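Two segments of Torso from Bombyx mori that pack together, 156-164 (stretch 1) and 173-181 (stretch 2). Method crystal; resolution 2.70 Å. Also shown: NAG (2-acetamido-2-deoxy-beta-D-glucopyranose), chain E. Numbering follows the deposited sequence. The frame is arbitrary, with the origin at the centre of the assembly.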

# COMPACT_ATOMS: atom_id res chain seq x y z
N ASN A 156 -31.21 -2.57 12.33
CA ASN A 156 -29.98 -2.55 13.13
C ASN A 156 -29.76 -3.85 13.90
O ASN A 156 -30.56 -4.22 14.75
CB ASN A 156 -30.01 -1.38 14.11
CG ASN A 156 -28.64 -1.09 14.71
OD1 ASN A 156 -27.93 -2.00 15.13
ND2 ASN A 156 -28.28 0.18 14.76
N VAL A 157 -28.64 -4.53 13.63
CA VAL A 157 -28.35 -5.80 14.27
C VAL A 157 -27.96 -5.62 15.74
O VAL A 157 -27.28 -4.66 16.09
CB VAL A 157 -27.21 -6.56 13.53
CG1 VAL A 157 -27.65 -6.99 12.14
CG2 VAL A 157 -25.94 -5.72 13.47
N THR A 158 -28.42 -6.53 16.59
CA THR A 158 -28.13 -6.49 18.02
C THR A 158 -27.24 -7.67 18.39
O THR A 158 -27.56 -8.82 18.07
CB THR A 158 -29.41 -6.50 18.87
OG1 THR A 158 -30.19 -7.66 18.55
CG2 THR A 158 -30.23 -5.24 18.63
N GLN A 159 -26.14 -7.38 19.06
CA GLN A 159 -25.05 -8.33 19.21
C GLN A 159 -24.91 -8.86 20.64
O GLN A 159 -24.91 -8.08 21.60
CB GLN A 159 -23.73 -7.68 18.79
CG GLN A 159 -23.85 -6.77 17.58
CD GLN A 159 -22.56 -6.04 17.26
OE1 GLN A 159 -21.54 -6.25 17.91
NE2 GLN A 159 -22.61 -5.18 16.25
N GLU A 160 -24.79 -10.17 20.76
CA GLU A 160 -24.44 -10.80 22.03
C GLU A 160 -23.02 -11.33 21.90
O GLU A 160 -22.54 -11.59 20.79
CB GLU A 160 -25.41 -11.92 22.39
CG GLU A 160 -25.29 -13.18 21.55
CD GLU A 160 -26.29 -14.25 21.94
OE1 GLU A 160 -27.34 -13.89 22.52
OE2 GLU A 160 -26.03 -15.44 21.68
N PHE A 161 -22.35 -11.49 23.03
CA PHE A 161 -20.94 -11.88 23.04
C PHE A 161 -20.60 -12.69 24.28
O PHE A 161 -21.20 -12.51 25.34
CB PHE A 161 -20.07 -10.63 22.97
CG PHE A 161 -20.59 -9.48 23.79
CD1 PHE A 161 -20.25 -9.36 25.12
CD2 PHE A 161 -21.43 -8.54 23.22
CE1 PHE A 161 -20.73 -8.31 25.88
CE2 PHE A 161 -21.92 -7.49 23.98
CZ PHE A 161 -21.57 -7.37 25.31
N LYS A 162 -19.62 -13.57 24.14
CA LYS A 162 -19.14 -14.39 25.25
C LYS A 162 -17.62 -14.40 25.26
O LYS A 162 -16.98 -14.28 24.21
CB LYS A 162 -19.68 -15.82 25.15
CG LYS A 162 -21.18 -15.93 25.35
CD LYS A 162 -21.65 -17.37 25.21
CE LYS A 162 -23.13 -17.51 25.54
NZ LYS A 162 -23.62 -18.90 25.32
N TYR A 163 -17.05 -14.54 26.45
CA TYR A 163 -15.60 -14.55 26.61
C TYR A 163 -15.13 -15.78 27.36
O TYR A 163 -15.87 -16.35 28.16
CB TYR A 163 -15.15 -13.29 27.35
CG TYR A 163 -15.71 -12.03 26.75
CD1 TYR A 163 -15.05 -11.38 25.71
CD2 TYR A 163 -16.89 -11.48 27.22
CE1 TYR A 163 -15.56 -10.23 25.16
CE2 TYR A 163 -17.41 -10.33 26.67
CZ TYR A 163 -16.74 -9.71 25.64
OH TYR A 163 -17.26 -8.56 25.09
N ILE A 164 -13.90 -16.19 27.07
CA ILE A 164 -13.28 -17.30 27.77
C ILE A 164 -11.82 -16.96 28.05
O ILE A 164 -11.06 -16.63 27.13
CB ILE A 164 -13.38 -18.61 26.95
CG1 ILE A 164 -14.85 -18.97 26.71
CG2 ILE A 164 -12.65 -19.74 27.66
CD1 ILE A 164 -15.08 -20.19 25.85
N ILE A 173 -7.38 -13.83 26.93
CA ILE A 173 -8.83 -13.81 26.74
C ILE A 173 -9.23 -13.98 25.28
O ILE A 173 -8.75 -13.26 24.40
CB ILE A 173 -9.44 -12.48 27.24
CG1 ILE A 173 -8.99 -12.18 28.68
CG2 ILE A 173 -10.97 -12.52 27.15
CD1 ILE A 173 -9.46 -13.18 29.70
N ASN A 174 -10.11 -14.95 25.02
CA ASN A 174 -10.72 -15.13 23.70
C ASN A 174 -12.20 -14.78 23.76
O ASN A 174 -12.91 -15.22 24.66
CB ASN A 174 -10.53 -16.56 23.20
CG ASN A 174 -9.13 -16.83 22.68
OD1 ASN A 174 -8.41 -15.91 22.28
ND2 ASN A 174 -8.73 -18.10 22.68
N GLY A 175 -12.66 -13.98 22.80
CA GLY A 175 -14.02 -13.49 22.79
C GLY A 175 -14.77 -13.81 21.51
O GLY A 175 -14.33 -13.48 20.41
N LYS A 176 -15.93 -14.46 21.66
CA LYS A 176 -16.77 -14.84 20.53
C LYS A 176 -18.02 -13.96 20.46
O LYS A 176 -18.65 -13.70 21.49
CB LYS A 176 -17.16 -16.31 20.62
CG LYS A 176 -17.93 -16.82 19.40
CD LYS A 176 -18.20 -18.32 19.49
CE LYS A 176 -16.92 -19.14 19.34
NZ LYS A 176 -17.20 -20.60 19.32
N PHE A 177 -18.36 -13.52 19.25
CA PHE A 177 -19.44 -12.56 19.03
C PHE A 177 -20.48 -13.11 18.07
O PHE A 177 -20.15 -13.79 17.09
CB PHE A 177 -18.88 -11.25 18.49
CG PHE A 177 -17.92 -10.56 19.42
CD1 PHE A 177 -16.65 -11.08 19.63
CD2 PHE A 177 -18.27 -9.39 20.06
CE1 PHE A 177 -15.76 -10.46 20.48
CE2 PHE A 177 -17.39 -8.76 20.92
CZ PHE A 177 -16.13 -9.29 21.13
N VAL A 178 -21.75 -12.82 18.36
CA VAL A 178 -22.87 -13.28 17.54
C VAL A 178 -23.96 -12.21 17.53
O VAL A 178 -24.07 -11.42 18.47
CB VAL A 178 -23.44 -14.62 18.05
CG1 VAL A 178 -24.64 -15.06 17.22
CG2 VAL A 178 -22.37 -15.70 18.06
N TRP A 179 -24.76 -12.18 16.47
CA TRP A 179 -25.88 -11.24 16.38
C TRP A 179 -27.04 -11.82 15.57
O TRP A 179 -26.85 -12.74 14.78
CB TRP A 179 -25.41 -9.92 15.77
CG TRP A 179 -24.81 -10.06 14.39
CD1 TRP A 179 -25.43 -9.79 13.20
CD2 TRP A 179 -23.49 -10.49 14.07
NE1 TRP A 179 -24.57 -10.03 12.16
CE2 TRP A 179 -23.37 -10.47 12.67
CE3 TRP A 179 -22.39 -10.90 14.83
CZ2 TRP A 179 -22.20 -10.83 12.01
CZ3 TRP A 179 -21.23 -11.27 14.18
CH2 TRP A 179 -21.14 -11.23 12.78
N ASN A 180 -28.23 -11.27 15.78
CA ASN A 180 -29.43 -11.77 15.11
C ASN A 180 -29.52 -11.36 13.65
O ASN A 180 -28.97 -10.34 13.25
CB ASN A 180 -30.69 -11.32 15.86
CG ASN A 180 -30.88 -9.80 15.86
OD1 ASN A 180 -29.91 -9.04 15.77
ND2 ASN A 180 -32.14 -9.37 15.97
N THR A 181 -30.21 -12.19 12.87
CA THR A 181 -30.37 -11.97 11.44
C THR A 181 -31.82 -11.63 11.12
O THR A 181 -32.74 -12.01 11.85
CB THR A 181 -29.95 -13.21 10.63
OG1 THR A 181 -30.89 -14.27 10.85
CG2 THR A 181 -28.56 -13.67 11.04
C1 NAG E . -32.52 -7.97 16.03
C2 NAG E . -33.03 -7.32 14.75
C3 NAG E . -33.37 -5.85 15.00
C4 NAG E . -34.27 -5.68 16.22
C5 NAG E . -33.73 -6.46 17.42
C6 NAG E . -34.67 -6.49 18.59
C7 NAG E . -32.20 -8.23 12.62
C8 NAG E . -31.08 -8.20 11.62
N2 NAG E . -32.05 -7.43 13.68
O3 NAG E . -34.02 -5.31 13.85
O4 NAG E . -34.31 -4.31 16.59
O5 NAG E . -33.49 -7.83 17.05
O6 NAG E . -35.90 -5.83 18.31
O7 NAG E . -33.18 -8.95 12.47

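The two stretches form an antiparallel pair of β-strands, 159-164 against 173-179, whose N-to-C directions diverge by 158° and which together bury 709 Å². Three hydrogen-bonded pairs, Glu160 with Val178, Lys162 with Lys176 and Ile164 with Asn174, alternate with the non-hydrogen-bonded pairs Gln159-Trp179, Phe161-Phe177 and Tyr163-Gly175. Each of the former is closed by two backbone bonds: Glu160 N to Val178 O (2.7 Å) and Val178 N to Glu160 O (2.8 Å); Lys162 N to Lys176 O and Lys176 N to Lys162 O (both 2.8 Å); Ile164 N to Asn174 O (2.8 Å) and Asn174 N to Ile164 O (2.9 Å). Between these rungs, carbonyls also accept CA-H...O contacts, as from Phe161 CA to Lys176 O at 3.3 Å.

Beyond the strand pairing, a side chain takes over part of the backbone's role. Asn180 OD1 accepts a nearly linear bond from Thr158 N (3.0 Å, 168°) and a weak one from Thr158 OG1 (3.1 Å), while Asn180 N reaches Thr158 O in a weak bond of 3.4 Å. The same side-chain amide carries the glycan through a covalent bond from Asn180 ND2 to NAG C1 (1.5 Å), leaving OD1 free to accept, although Asn180 is poorly ordered.

Apolar contacts gather on the face bearing Phe161, Tyr163, Phe177 and Trp179. Phe161 CB lies 3.6 Å from Phe177 CD2, and Tyr163 CE1 approaches Phe177 CZ at 4.2 Å, so the Phe177 ring touches both neighbors. Tyr163 lies beside Gly175, with CD1 3.7 Å from Gly175 CA; a β-carbon there would fall only 2.9 Å from Tyr163 CD1 and clash. At the far end, Val157 CB packs against Trp179 CD1 (3.7 Å). The opposite face carries Glu160, Lys162 and Ile164 from one strand and Asn174, Lys176 and Val178 from the other; the chains of Lys162 and Lys176 start on this face, but their ends extend clear of the partner strand.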